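Local coordinates for core protein VP4 (Bluetongue virus, PDB 2JHP) that caps the viral RNA as part of the inner capsid, with two S-adenosyl-L-homocysteine sites consistent with methyl transfer to the cap, at residues P4-Y9 / A45-A50; A331-L336 / L372-D377; D464-D469 / E505-P510. One frame throughout, in Å; residues are numbered along the deposited sequence.

Contact 1. Residues P4-Y9 / A45-A50; sequences PHAVLY and ATDVYA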
ATOM      1  N   PRO A   4       2.435 -11.810  18.880  1.00 -6.80           N
ATOM      2  CA  PRO A   4       3.547 -10.876  18.726  1.00 18.25           C
ATOM      3  C   PRO A   4       3.256  -9.578  19.465  1.00 10.29           C
ATOM      4  O   PRO A   4       2.113  -9.114  19.480  1.00 11.77           O
ATOM      5  CB  PRO A   4       3.632 -10.633  17.208  1.00 -3.42           C
ATOM      6  CG  PRO A   4       2.931 -11.831  16.602  1.00 19.57           C
ATOM      7  CD  PRO A   4       1.859 -12.198  17.584  1.00 -2.90           C
ATOM      8  N   HIS A   5       4.288  -9.031  20.100  1.00 13.18           N
ATOM      9  CA  HIS A   5       4.153  -7.821  20.888  1.00 21.09           C
ATOM     10  C   HIS A   5       5.293  -6.851  20.568  1.00 15.55           C
ATOM     11  O   HIS A   5       6.390  -7.266  20.210  1.00 21.29           O
ATOM     12  CB  HIS A   5       4.139  -8.156  22.376  1.00 -4.81           C
ATOM     13  CG  HIS A   5       5.454  -8.652  22.895  1.00 -6.30           C
ATOM     14  ND1 HIS A   5       5.714  -9.993  23.100  1.00 -4.02           N
ATOM     15  CD2 HIS A   5       6.595  -7.992  23.221  1.00 -9.58           C
ATOM     16  CE1 HIS A   5       6.950 -10.134  23.552  1.00  4.26           C
ATOM     17  NE2 HIS A   5       7.506  -8.937  23.631  1.00 18.49           N
ATOM     18  N   ALA A   6       5.012  -5.560  20.694  1.00  8.30           N
ATOM     19  CA  ALA A   6       6.025  -4.528  20.580  1.00  7.39           C
ATOM     20  C   ALA A   6       6.632  -4.283  21.953  1.00 10.70           C
ATOM     21  O   ALA A   6       5.934  -4.380  22.976  1.00 17.37           O
ATOM     22  CB  ALA A   6       5.407  -3.250  20.040  1.00 11.97           C
ATOM     23  N   VAL A   7       7.917  -3.996  21.990  1.00 -4.54           N
ATOM     24  CA  VAL A   7       8.506  -3.511  23.203  1.00 -0.51           C
ATOM     25  C   VAL A   7       8.435  -1.980  23.131  1.00 11.05           C
ATOM     26  O   VAL A   7       9.127  -1.338  22.329  1.00 16.77           O
ATOM     27  CB  VAL A   7       9.970  -4.022  23.386  1.00 13.59           C
ATOM     28  CG1 VAL A   7      10.616  -3.424  24.632  1.00 23.92           C
ATOM     29  CG2 VAL A   7       9.998  -5.544  23.456  1.00 19.07           C
ATOM     30  N   LEU A   8       7.555  -1.403  23.947  1.00 -2.62           N
ATOM     31  CA  LEU A   8       7.333   0.022  23.942  1.00 13.72           C
ATOM     32  C   LEU A   8       8.379   0.658  24.831  1.00  8.93           C
ATOM     33  O   LEU A   8       8.197   0.810  26.049  1.00 13.45           O
ATOM     34  CB  LEU A   8       5.911   0.355  24.397  1.00  2.80           C
ATOM     35  CG  LEU A   8       4.737  -0.319  23.682  1.00  5.66           C
ATOM     36  CD1 LEU A   8       3.382   0.086  24.317  1.00 -8.85           C
ATOM     37  CD2 LEU A   8       4.752  -0.016  22.185  1.00 18.40           C
ATOM     38  N   TYR A   9       9.491   1.008  24.204  1.00 13.12           N
ATOM     39  CA  TYR A   9      10.622   1.550  24.924  1.00 20.74           C
ATOM     40  C   TYR A   9      10.517   3.061  25.065  1.00 25.86           C
ATOM     41  O   TYR A   9      10.347   3.791  24.077  1.00 15.66           O
ATOM     42  CB  TYR A   9      11.938   1.157  24.253  1.00 18.16           C
ATOM     43  CG  TYR A   9      13.147   1.858  24.836  1.00  6.36           C
ATOM     44  CD1 TYR A   9      13.899   1.268  25.855  1.00 21.13           C
ATOM     45  CD2 TYR A   9      13.538   3.119  24.367  1.00 20.91           C
ATOM     46  CE1 TYR A   9      15.012   1.919  26.393  1.00 13.65           C
ATOM     47  CE2 TYR A   9      14.645   3.775  24.893  1.00 15.82           C
ATOM     48  CZ  TYR A   9      15.380   3.170  25.899  1.00 -3.50           C
ATOM     49  OH  TYR A   9      16.465   3.824  26.416  1.00 11.51           O
ATOM     50  N   ALA A  45       3.691 -11.513  27.089  1.00  1.83           N
ATOM     51  CA  ALA A  45       2.677 -11.961  26.132  1.00 -0.48           C
ATOM     52  C   ALA A  45       1.778 -10.837  25.583  1.00 10.62           C
ATOM     53  O   ALA A  45       0.956 -11.070  24.694  1.00 19.80           O
ATOM     54  CB  ALA A  45       1.855 -13.078  26.726  1.00  3.19           C
ATOM     55  N   THR A  46       1.944  -9.626  26.111  1.00  4.09           N
ATOM     56  CA  THR A  46       1.276  -8.428  25.580  1.00  9.61           C
ATOM     57  C   THR A  46       2.359  -7.421  25.245  1.00  8.21           C
ATOM     58  O   THR A  46       3.527  -7.666  25.543  1.00 30.90           O
ATOM     59  CB  THR A  46       0.342  -7.761  26.628  1.00  9.16           C
ATOM     60  OG1 THR A  46       1.127  -7.269  27.720  1.00 21.71           O
ATOM     61  CG2 THR A  46      -0.675  -8.730  27.164  1.00  4.32           C
ATOM     62  N   ASP A  47       1.984  -6.284  24.654  1.00 20.13           N
ATOM     63  CA  ASP A  47       2.901  -5.146  24.580  1.00 13.40           C
ATOM     64  C   ASP A  47       3.391  -4.807  25.982  1.00 14.95           C
ATOM     65  O   ASP A  47       2.663  -4.994  26.968  1.00 27.29           O
ATOM     66  CB  ASP A  47       2.259  -3.923  23.914  1.00  6.50           C
ATOM     67  CG  ASP A  47       1.995  -4.135  22.421  1.00 28.75           C
ATOM     68  OD1 ASP A  47       2.684  -4.971  21.791  1.00 18.65           O
ATOM     69  OD2 ASP A  47       1.093  -3.467  21.872  1.00  9.61           O
ATOM     70  N   VAL A  48       4.640  -4.352  26.059  1.00  9.66           N
ATOM     71  CA  VAL A  48       5.322  -4.093  27.325  1.00 10.91           C
ATOM     72  C   VAL A  48       6.111  -2.815  27.254  1.00 13.55           C
ATOM     73  O   VAL A  48       6.652  -2.458  26.203  1.00 12.69           O
ATOM     74  CB  VAL A  48       6.323  -5.209  27.705  1.00 15.84           C
ATOM     75  CG1 VAL A  48       5.615  -6.314  28.401  1.00197.45           C
ATOM     76  CG2 VAL A  48       7.078  -5.731  26.477  1.00 30.07           C
ATOM     77  N   TYR A  49       6.192  -2.137  28.392  1.00 -4.94           N
ATOM     78  CA  TYR A  49       6.999  -0.938  28.474  1.00 11.16           C
ATOM     79  C   TYR A  49       8.406  -1.299  28.885  1.00 11.78           C
ATOM     80  O   TYR A  49       8.616  -2.249  29.639  1.00 18.58           O
ATOM     81  CB  TYR A  49       6.408   0.031  29.480  1.00  6.58           C
ATOM     82  CG  TYR A  49       5.148   0.707  29.022  1.00 12.67           C
ATOM     83  CD1 TYR A  49       5.162   1.626  27.971  1.00 13.87           C
ATOM     84  CD2 TYR A  49       3.940   0.454  29.662  1.00 -9.33           C
ATOM     85  CE1 TYR A  49       3.990   2.268  27.558  1.00 24.28           C
ATOM     86  CE2 TYR A  49       2.761   1.087  29.254  1.00 20.61           C
ATOM     87  CZ  TYR A  49       2.798   1.988  28.208  1.00  3.30           C
ATOM     88  OH  TYR A  49       1.637   2.594  27.819  1.00 25.87           O
ATOM     89  N   ALA A  50       9.367  -0.531  28.387  1.00  6.73           N
ATOM     90  CA  ALA A  50      10.763  -0.708  28.756  1.00 13.85           C
ATOM     91  C   ALA A  50      11.486   0.627  28.899  1.00 11.51           C
ATOM     92  O   ALA A  50      11.265   1.553  28.117  1.00 14.94           O
ATOM     93  CB  ALA A  50      11.466  -1.585  27.728  1.00 19.77           C
TER
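L8 uses both of its backbone polar atoms on the strand that holds V48 and A50, the alternating pattern that defines a parallel beta ladder. L8 N donates to V48 O over 2.6 Å, almost in line with that C=O, and L8 O accepts from A50 N at 2.9 Å, a donor standing well above the carbonyl plane. A CA-H...O contact from Y49 CA reaches the same oxygen. This is the tightly packed half. V7, V48, Y9 and A50 put their side chains on one face; with CG1 anti to the backbone N (chi1 176°), V7 sets that methyl against A50 CB at 3.7 Å. On the other face the L8 and Y49 side chains pass at a slant, L8 CB lying 3.9 Å from Y49 CD1.

Toward the N-terminal ends of both segments the backbone ladder gives out. V48 N to A6 O is a weak bond of 3.3 Å, and beyond it a short side-chain bond replaces backbone pairing: D47 OD1 accepts from A6 N at 2.6 Å, met on the anti side and 31° out of the carboxylate plane, while OD2 forms a salt bridge with R110. H5 CB rests against T46 O, its NE2 held by N41. A45 and T46 mark the solvent side, where T46 OG1 donates to D47 O.

Within the five-stranded parallel sheet the pair is internal: strand 25-27 flanks 48-51 and strand 67-71 flanks 7-10. Helix 99-112 packs on the L8 and Y49 face, touching them through R110, M99 and I106, with E103 bonded to Y49 OH.

Contact 2. Residues A331-L336 / L372-D377; sequences ADMYEL and LYHGRD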
ATOM      1  N   ALA A 331     -23.938  22.261  -3.348  1.00 22.46           N
ATOM      2  CA  ALA A 331     -25.148  21.434  -3.272  1.00 24.39           C
ATOM      3  C   ALA A 331     -26.183  21.761  -4.351  1.00 30.59           C
ATOM      4  O   ALA A 331     -26.892  20.874  -4.820  1.00 31.55           O
ATOM      5  CB  ALA A 331     -25.772  21.549  -1.891  1.00 22.81           C
ATOM      6  N   ASP A 332     -26.256  23.036  -4.736  1.00  9.94           N
ATOM      7  CA  ASP A 332     -27.200  23.503  -5.757  1.00  1.04           C
ATOM      8  C   ASP A 332     -26.630  23.523  -7.182  1.00  8.34           C
ATOM      9  O   ASP A 332     -27.347  23.840  -8.134  1.00 -0.19           O
ATOM     10  CB  ASP A 332     -27.780  24.881  -5.395  1.00-14.67           C
ATOM     11  CG  ASP A 332     -26.716  25.929  -5.053  1.00 56.80           C
ATOM     12  OD1 ASP A 332     -25.518  25.710  -5.243  1.00  9.84           O
ATOM     13  OD2 ASP A 332     -27.087  27.013  -4.581  1.00-17.10           O
ATOM     14  N   MET A 333     -25.351  23.182  -7.313  1.00 13.68           N
ATOM     15  CA  MET A 333     -24.657  23.191  -8.596  1.00  8.89           C
ATOM     16  C   MET A 333     -25.081  22.002  -9.475  1.00 16.22           C
ATOM     17  O   MET A 333     -24.592  20.879  -9.309  1.00 26.44           O
ATOM     18  CB  MET A 333     -23.135  23.200  -8.345  1.00  9.25           C
ATOM     19  CG  MET A 333     -22.221  22.990  -9.557  1.00 24.71           C
ATOM     20  SD  MET A 333     -22.225  24.301 -10.791  1.00 34.91           S
ATOM     21  CE  MET A 333     -22.185  25.802  -9.798  1.00 18.63           C
ATOM     22  N   TYR A 334     -25.993  22.257 -10.411  1.00 13.95           N
ATOM     23  CA  TYR A 334     -26.497  21.193 -11.291  1.00 12.78           C
ATOM     24  C   TYR A 334     -25.664  21.014 -12.539  1.00 11.33           C
ATOM     25  O   TYR A 334     -26.117  21.239 -13.665  1.00 16.26           O
ATOM     26  CB  TYR A 334     -27.969  21.393 -11.620  1.00 15.77           C
ATOM     27  CG  TYR A 334     -28.847  21.015 -10.466  1.00 37.95           C
ATOM     28  CD1 TYR A 334     -29.372  21.991  -9.625  1.00 11.09           C
ATOM     29  CD2 TYR A 334     -29.130  19.677 -10.197  1.00 98.15           C
ATOM     30  CE1 TYR A 334     -30.171  21.653  -8.552  1.00 -6.95           C
ATOM     31  CE2 TYR A 334     -29.920  19.322  -9.127  1.00-16.56           C
ATOM     32  CZ  TYR A 334     -30.447  20.315  -8.311  1.00 29.11           C
ATOM     33  OH  TYR A 334     -31.246  19.977  -7.252  1.00-15.39           O
ATOM     34  N   GLU A 335     -24.440  20.579 -12.303  1.00 15.00           N
ATOM     35  CA  GLU A 335     -23.435  20.392 -13.331  1.00 21.78           C
ATOM     36  C   GLU A 335     -22.643  19.137 -12.991  1.00 14.74           C
ATOM     37  O   GLU A 335     -22.266  18.912 -11.833  1.00 19.03           O
ATOM     38  CB  GLU A 335     -22.524  21.611 -13.358  1.00 39.57           C
ATOM     39  CG  GLU A 335     -21.474  21.613 -14.423  1.00 31.98           C
ATOM     40  CD  GLU A 335     -20.663  22.889 -14.391  1.00 42.34           C
ATOM     41  OE1 GLU A 335     -21.215  23.943 -14.778  1.00 33.42           O
ATOM     42  OE2 GLU A 335     -19.479  22.843 -13.975  1.00 25.25           O
ATOM     43  N   LEU A 336     -22.425  18.309 -14.001  1.00 18.89           N
ATOM     44  CA  LEU A 336     -21.631  17.100 -13.849  1.00 20.10           C
ATOM     45  C   LEU A 336     -20.421  17.213 -14.747  1.00 29.41           C
ATOM     46  O   LEU A 336     -20.199  18.260 -15.361  1.00 19.24           O
ATOM     47  CB  LEU A 336     -22.449  15.866 -14.234  1.00 19.82           C
ATOM     48  CG  LEU A 336     -23.804  15.683 -13.545  1.00  2.32           C
ATOM     49  CD1 LEU A 336     -24.568  14.614 -14.266  1.00  7.80           C
ATOM     50  CD2 LEU A 336     -23.680  15.343 -12.063  1.00 19.26           C
ATOM     51  N   LEU A 372     -27.516  13.907  -4.149  1.00 17.74           N
ATOM     52  CA  LEU A 372     -26.951  12.851  -3.321  1.00  3.61           C
ATOM     53  C   LEU A 372     -25.469  13.056  -3.001  1.00  6.58           C
ATOM     54  O   LEU A 372     -25.034  12.722  -1.904  1.00 14.66           O
ATOM     55  CB  LEU A 372     -27.146  11.470  -3.968  1.00 -8.85           C
ATOM     56  CG  LEU A 372     -28.525  10.799  -3.968  1.00  1.81           C
ATOM     57  CD1 LEU A 372     -28.483   9.504  -4.776  1.00 11.09           C
ATOM     58  CD2 LEU A 372     -28.999  10.518  -2.556  1.00-10.81           C
ATOM     59  N   TYR A 373     -24.698  13.606  -3.941  1.00 -6.10           N
ATOM     60  CA  TYR A 373     -23.239  13.617  -3.795  1.00 11.60           C
ATOM     61  C   TYR A 373     -22.556  14.987  -3.687  1.00 19.15           C
ATOM     62  O   TYR A 373     -21.481  15.089  -3.101  1.00 30.64           O
ATOM     63  CB  TYR A 373     -22.585  12.746  -4.886  1.00  9.56           C
ATOM     64  CG  TYR A 373     -23.172  11.352  -4.968  1.00  7.50           C
ATOM     65  CD1 TYR A 373     -23.057  10.453  -3.902  1.00 22.90           C
ATOM     66  CD2 TYR A 373     -23.858  10.938  -6.101  1.00 15.63           C
ATOM     67  CE1 TYR A 373     -23.612   9.176  -3.969  1.00 15.29           C
ATOM     68  CE2 TYR A 373     -24.415   9.663  -6.179  1.00-15.03           C
ATOM     69  CZ  TYR A 373     -24.290   8.787  -5.114  1.00 20.62           C
ATOM     70  OH  TYR A 373     -24.854   7.529  -5.216  1.00 11.22           O
ATOM     71  N   HIS A 374     -23.167  16.029  -4.239  1.00 32.01           N
ATOM     72  CA  HIS A 374     -22.598  17.380  -4.155  1.00 29.34           C
ATOM     73  C   HIS A 374     -22.700  18.012  -2.748  1.00 18.07           C
ATOM     74  O   HIS A 374     -23.442  17.537  -1.878  1.00 17.00           O
ATOM     75  CB  HIS A 374     -23.240  18.302  -5.199  1.00 25.27           C
ATOM     76  CG  HIS A 374     -22.774  18.061  -6.601  1.00 51.75           C
ATOM     77  ND1 HIS A 374     -22.851  19.028  -7.581  1.00 26.02           N
ATOM     78  CD2 HIS A 374     -22.220  16.975  -7.188  1.00 11.28           C
ATOM     79  CE1 HIS A 374     -22.379  18.542  -8.715  1.00 52.17           C
ATOM     80  NE2 HIS A 374     -21.991  17.297  -8.504  1.00 33.37           N
ATOM     81  N   GLY A 375     -21.947  19.089  -2.542  1.00 23.01           N
ATOM     82  CA  GLY A 375     -21.919  19.789  -1.263  1.00 30.89           C
ATOM     83  C   GLY A 375     -20.510  20.222  -0.922  1.00 33.21           C
ATOM     84  O   GLY A 375     -19.558  19.460  -1.103  1.00 18.54           O
ATOM     85  N   ARG A 376     -20.373  21.446  -0.418  1.00 29.63           N
ATOM     86  CA  ARG A 376     -19.061  21.994  -0.075  1.00 28.56           C
ATOM     87  C   ARG A 376     -18.395  21.217   1.068  1.00  9.08           C
ATOM     88  O   ARG A 376     -17.210  21.387   1.320  1.00 12.66           O
ATOM     89  CB  ARG A 376     -19.151  23.495   0.243  1.00 23.37           C
ATOM     90  CG  ARG A 376     -17.993  24.337  -0.310  1.00200.00           C
ATOM     91  CD  ARG A 376     -16.738  24.264   0.560  1.00200.00           C
ATOM     92  NE  ARG A 376     -15.507  24.313  -0.231  1.00138.58           N
ATOM     93  CZ  ARG A 376     -14.929  23.257  -0.811  1.00 41.76           C
ATOM     94  NH1 ARG A 376     -15.464  22.045  -0.709  1.00130.12           N
ATOM     95  NH2 ARG A 376     -13.808  23.414  -1.507  1.00 17.45           N
ATOM     96  N   ASP A 377     -19.156  20.361   1.746  1.00  3.68           N
ATOM     97  CA  ASP A 377     -18.585  19.453   2.742  1.00 -2.03           C
ATOM     98  C   ASP A 377     -18.440  18.009   2.247  1.00 17.85           C
ATOM     99  O   ASP A 377     -18.190  17.110   3.038  1.00 14.30           O
ATOM    100  CB  ASP A 377     -19.372  19.498   4.055  1.00 -5.56           C
ATOM    101  CG  ASP A 377     -20.888  19.545   3.846  1.00 -8.94           C
ATOM    102  OD1 ASP A 377     -21.584  20.091   4.736  1.00 37.89           O
ATOM    103  OD2 ASP A 377     -21.386  19.049   2.810  1.00 30.85           O
TER
HETATM  104  O   HOH W   1     -22.756  23.612  -1.024  1.00 39.49           O
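H374, A331 and M333 carry this contact, at the periphery of a Rossmann-like sheet whose strand order, 3-2-1-4-5-7-6, is that of S-adenosylmethionine-dependent methyltransferases. The segment 331-336 leads into the antiparallel strand 335-341 of that sheet, and H374 is the residue at which the chain leaves the geometry of helix 363-373.

H374 buries the most area here, nearly twice that of A331. A chi1 of -75° sets its CG beside the backbone N, and from there the imidazole extends to two backbone carbonyls of the other segment. H374 CE1 brings the ring edge to E335 O at 3.1 Å, with the oxygen in the ring plane; that oxygen also accepts a hydrogen bond from Q326. H374 ND1 lies 3.1 Å from M333 O, which sits obliquely to the ring, and makes a weak hydrogen bond to D330 O. M333 contributes chiefly through its backbone, since the end of its side chain leads away from the segment of H374. M333 O accepts a weak bond from E335 N, closing an inverse gamma turn centred on Y334, so the turn presents this carbonyl to the histidine just before the strand begins.

A331 lies against the start of the histidine side chain, A331 CA being 4.1 Å from H374 CB, and A331 N lies 3.8 Å from G375 CA. At G375 the backbone takes angles (phi 140°, psi 138°) at which a CB would run into the preceding carbonyl oxygen, a shape that suits a residue without one. One water links the two backbones at the exposed end, accepting from A331 N at 2.9 Å and, more distantly, from R376 N at 3.3 Å.

Contact 3. Residues D464-D469 / E505-P510; sequences DIRILD and EPIPDP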
ATOM      1  N   ASP A 464      13.487 -20.293  -4.679  1.00  2.15           N
ATOM      2  CA  ASP A 464      13.450 -18.873  -5.066  1.00 10.48           C
ATOM      3  C   ASP A 464      12.484 -17.996  -4.282  1.00  8.27           C
ATOM      4  O   ASP A 464      12.509 -16.772  -4.433  1.00 12.88           O
ATOM      5  CB  ASP A 464      13.156 -18.722  -6.561  1.00 -6.60           C
ATOM      6  CG  ASP A 464      14.281 -19.274  -7.441  1.00 25.66           C
ATOM      7  OD1 ASP A 464      15.421 -19.442  -6.944  1.00 87.34           O
ATOM      8  OD2 ASP A 464      14.019 -19.540  -8.634  1.00 72.11           O
ATOM      9  N   ILE A 465      11.628 -18.602  -3.462  1.00 10.69           N
ATOM     10  CA  ILE A 465      10.662 -17.820  -2.684  1.00 16.82           C
ATOM     11  C   ILE A 465      10.966 -17.836  -1.195  1.00 28.13           C
ATOM     12  O   ILE A 465      10.887 -18.869  -0.530  1.00 33.51           O
ATOM     13  CB  ILE A 465       9.187 -18.220  -2.957  1.00 26.40           C
ATOM     14  CG1 ILE A 465       8.861 -18.154  -4.452  1.00 33.64           C
ATOM     15  CG2 ILE A 465       8.224 -17.299  -2.182  1.00 23.36           C
ATOM     16  CD1 ILE A 465       8.801 -16.750  -5.025  1.00  9.64           C
ATOM     17  N   ARG A 466      11.326 -16.657  -0.710  1.00 14.06           N
ATOM     18  CA  ARG A 466      11.625 -16.386   0.676  1.00 11.17           C
ATOM     19  C   ARG A 466      10.310 -16.047   1.411  1.00 15.61           C
ATOM     20  O   ARG A 466       9.541 -15.198   0.968  1.00 14.31           O
ATOM     21  CB  ARG A 466      12.592 -15.202   0.710  1.00 -8.21           C
ATOM     22  CG  ARG A 466      13.818 -15.333   1.608  1.00 19.32           C
ATOM     23  CD  ARG A 466      14.906 -16.218   1.001  1.00 -8.34           C
ATOM     24  NE  ARG A 466      14.507 -17.621   1.102  1.00-12.65           N
ATOM     25  CZ  ARG A 466      14.278 -18.408   0.057  1.00 48.37           C
ATOM     26  NH1 ARG A 466      13.903 -19.660   0.247  1.00-11.86           N
ATOM     27  NH2 ARG A 466      14.430 -17.950  -1.177  1.00-13.95           N
ATOM     28  N   ILE A 467      10.040 -16.733   2.516  1.00 10.55           N
ATOM     29  CA  ILE A 467       8.786 -16.538   3.242  1.00 13.02           C
ATOM     30  C   ILE A 467       9.036 -16.140   4.694  1.00 12.50           C
ATOM     31  O   ILE A 467       9.618 -16.896   5.468  1.00 18.67           O
ATOM     32  CB  ILE A 467       7.829 -17.779   3.121  1.00-10.28           C
ATOM     33  CG1 ILE A 467       6.435 -17.468   3.688  1.00 24.03           C
ATOM     34  CG2 ILE A 467       8.399 -19.003   3.796  1.00 27.11           C
ATOM     35  CD1 ILE A 467       5.594 -16.597   2.771  1.00 29.75           C
ATOM     36  N   LEU A 468       8.606 -14.933   5.044  1.00 11.84           N
ATOM     37  CA  LEU A 468       8.898 -14.360   6.356  1.00 14.89           C
ATOM     38  C   LEU A 468       7.725 -13.572   6.887  1.00 10.90           C
ATOM     39  O   LEU A 468       6.829 -13.198   6.135  1.00 18.63           O
ATOM     40  CB  LEU A 468      10.099 -13.420   6.268  1.00 -8.23           C
ATOM     41  CG  LEU A 468      11.424 -13.871   5.669  1.00 13.17           C
ATOM     42  CD1 LEU A 468      12.220 -12.629   5.409  1.00-11.28           C
ATOM     43  CD2 LEU A 468      12.198 -14.810   6.604  1.00-10.80           C
ATOM     44  N   ASP A 469       7.736 -13.312   8.188  1.00 14.77           N
ATOM     45  CA  ASP A 469       6.763 -12.421   8.784  1.00 13.05           C
ATOM     46  C   ASP A 469       7.178 -11.006   8.428  1.00 14.83           C
ATOM     47  O   ASP A 469       8.331 -10.779   8.068  1.00 14.24           O
ATOM     48  CB  ASP A 469       6.648 -12.621  10.300  1.00 11.75           C
ATOM     49  CG  ASP A 469       7.905 -12.230  11.052  1.00 11.14           C
ATOM     50  OD1 ASP A 469       8.377 -11.085  10.882  1.00 22.48           O
ATOM     51  OD2 ASP A 469       8.416 -13.059  11.845  1.00 23.54           O
ATOM     52  N   GLU A 505      13.457 -13.495  -3.709  1.00-10.62           N
ATOM     53  CA  GLU A 505      14.833 -13.272  -3.297  1.00 -9.90           C
ATOM     54  C   GLU A 505      15.519 -14.620  -3.011  1.00-11.56           C
ATOM     55  O   GLU A 505      14.961 -15.440  -2.263  1.00 20.69           O
ATOM     56  CB  GLU A 505      14.859 -12.392  -2.038  1.00 -6.58           C
ATOM     57  CG  GLU A 505      14.548 -10.927  -2.286  1.00 23.25           C
ATOM     58  CD  GLU A 505      15.508 -10.300  -3.271  1.00 64.70           C
ATOM     59  OE1 GLU A 505      16.613 -10.852  -3.490  1.00 27.93           O
ATOM     60  OE2 GLU A 505      15.153  -9.248  -3.834  1.00  8.29           O
ATOM     61  N   PRO A 506      16.720 -14.848  -3.590  1.00  3.06           N
ATOM     62  CA  PRO A 506      17.404 -16.130  -3.389  1.00 11.51           C
ATOM     63  C   PRO A 506      17.877 -16.277  -1.952  1.00 19.91           C
ATOM     64  O   PRO A 506      18.185 -15.281  -1.301  1.00 17.71           O
ATOM     65  CB  PRO A 506      18.616 -16.070  -4.364  1.00 -9.08           C
ATOM     66  CG  PRO A 506      18.884 -14.626  -4.563  1.00-14.28           C
ATOM     67  CD  PRO A 506      17.504 -13.927  -4.436  1.00-10.70           C
ATOM     68  N   ILE A 507      17.915 -17.517  -1.473  1.00 19.19           N
ATOM     69  CA  ILE A 507      18.505 -17.842  -0.179  1.00 24.79           C
ATOM     70  C   ILE A 507      19.884 -17.198  -0.091  1.00 34.59           C
ATOM     71  O   ILE A 507      20.664 -17.298  -1.034  1.00 38.46           O
ATOM     72  CB  ILE A 507      18.635 -19.369   0.004  1.00 30.34           C
ATOM     73  CG1 ILE A 507      17.262 -20.050  -0.077  1.00 48.71           C
ATOM     74  CG2 ILE A 507      19.315 -19.691   1.319  1.00 11.51           C
ATOM     75  CD1 ILE A 507      17.310 -21.564  -0.266  1.00  8.36           C
ATOM     76  N   PRO A 508      20.189 -16.512   1.026  1.00 27.26           N
ATOM     77  CA  PRO A 508      21.517 -15.907   1.169  1.00  5.34           C
ATOM     78  C   PRO A 508      22.643 -16.936   1.142  1.00  6.63           C
ATOM     79  O   PRO A 508      22.423 -18.120   1.400  1.00 19.96           O
ATOM     80  CB  PRO A 508      21.460 -15.252   2.547  1.00-11.89           C
ATOM     81  CG  PRO A 508      20.011 -15.053   2.815  1.00 62.39           C
ATOM     82  CD  PRO A 508      19.342 -16.237   2.199  1.00 21.96           C
ATOM     83  N   ASP A 509      23.846 -16.471   0.829  1.00-11.21           N
ATOM     84  CA  ASP A 509      24.953 -17.349   0.596  1.00-18.26           C
ATOM     85  C   ASP A 509      26.269 -16.689   1.003  1.00-18.21           C
ATOM     86  O   ASP A 509      26.746 -15.764   0.326  1.00-18.78           O
ATOM     87  CB  ASP A 509      24.986 -17.728  -0.889  1.00-14.38           C
ATOM     88  CG  ASP A 509      26.288 -18.375  -1.292  1.00  2.29           C
ATOM     89  OD1 ASP A 509      26.982 -17.818  -2.166  1.00 26.44           O
ATOM     90  OD2 ASP A 509      26.628 -19.424  -0.709  1.00-15.78           O
ATOM     91  N   PRO A 510      26.915 -17.198   2.071  1.00-19.13           N
ATOM     92  CA  PRO A 510      26.532 -18.253   3.020  1.00 -9.68           C
ATOM     93  C   PRO A 510      25.189 -18.069   3.683  1.00  5.33           C
ATOM     94  O   PRO A 510      24.830 -16.944   4.021  1.00  8.26           O
ATOM     95  CB  PRO A 510      27.672 -18.235   4.066  1.00-13.83           C
ATOM     96  CG  PRO A 510      28.484 -17.023   3.768  1.00 -2.17           C
ATOM     97  CD  PRO A 510      28.302 -16.749   2.310  1.00 -1.04           C
TER
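R466 and E505 face each other with their CA atoms 6.0 Å apart, at the edge of a Rossmann-like mixed sheet, where one segment runs into strand 466-469 and the other runs on from strand 499-503, its antiparallel partner. The backbones come closer still at the CA atoms of D464 and P506, 5.1 Å apart. Strand 466-469 is an outermost strand and pairs with 499-503 through backbone bonds of R466 with L503 and L468 with V501; the segment 505-510 continues past that pairing as an irregular, proline-rich loop.

One side chain bridges the divergence. R466 bends at chi2 (77°) and chi3 (-75°), and R466 CD passes 3.4 Å from E505 O. R466 NH2 then donates to E505 O over 2.8 Å, at 157° at the hydrogen, the bond lying in both the carbonyl and the guanidinium planes. The rest of the group is held from elsewhere: NE by a salt bridge to D567, NH1 by Y462 O, and NH2 a second time by R463 O. Such a set of bonds fixes the rotation of the guanidinium. I507 crosses R466 at about a right angle, and I507 CG1 sits 3.3 Å above the guanidinium plane of R466, over the centre of the group.

The three contacts follow one another along the chain and are associated with three different sheets. Contacts 2 and 3 belong with the two mixed sheets of identical strand order, 3-2-1-4-5-7-6, and both lie where the chain enters or leaves an antiparallel strand; their centres are about 53 Å apart, on opposite sides of the chain's centre. Contact 1, in the separate parallel sheet, is closer to contact 3: about 28 Å between centres and about 7 Å between nearest atoms, without touching. In contact 2 the E335 side chain lies about 8 Å from a bound S-adenosyl-L-homocysteine and forms a salt bridge with K306. About 48 Å separates the centres of contacts 1 and 2.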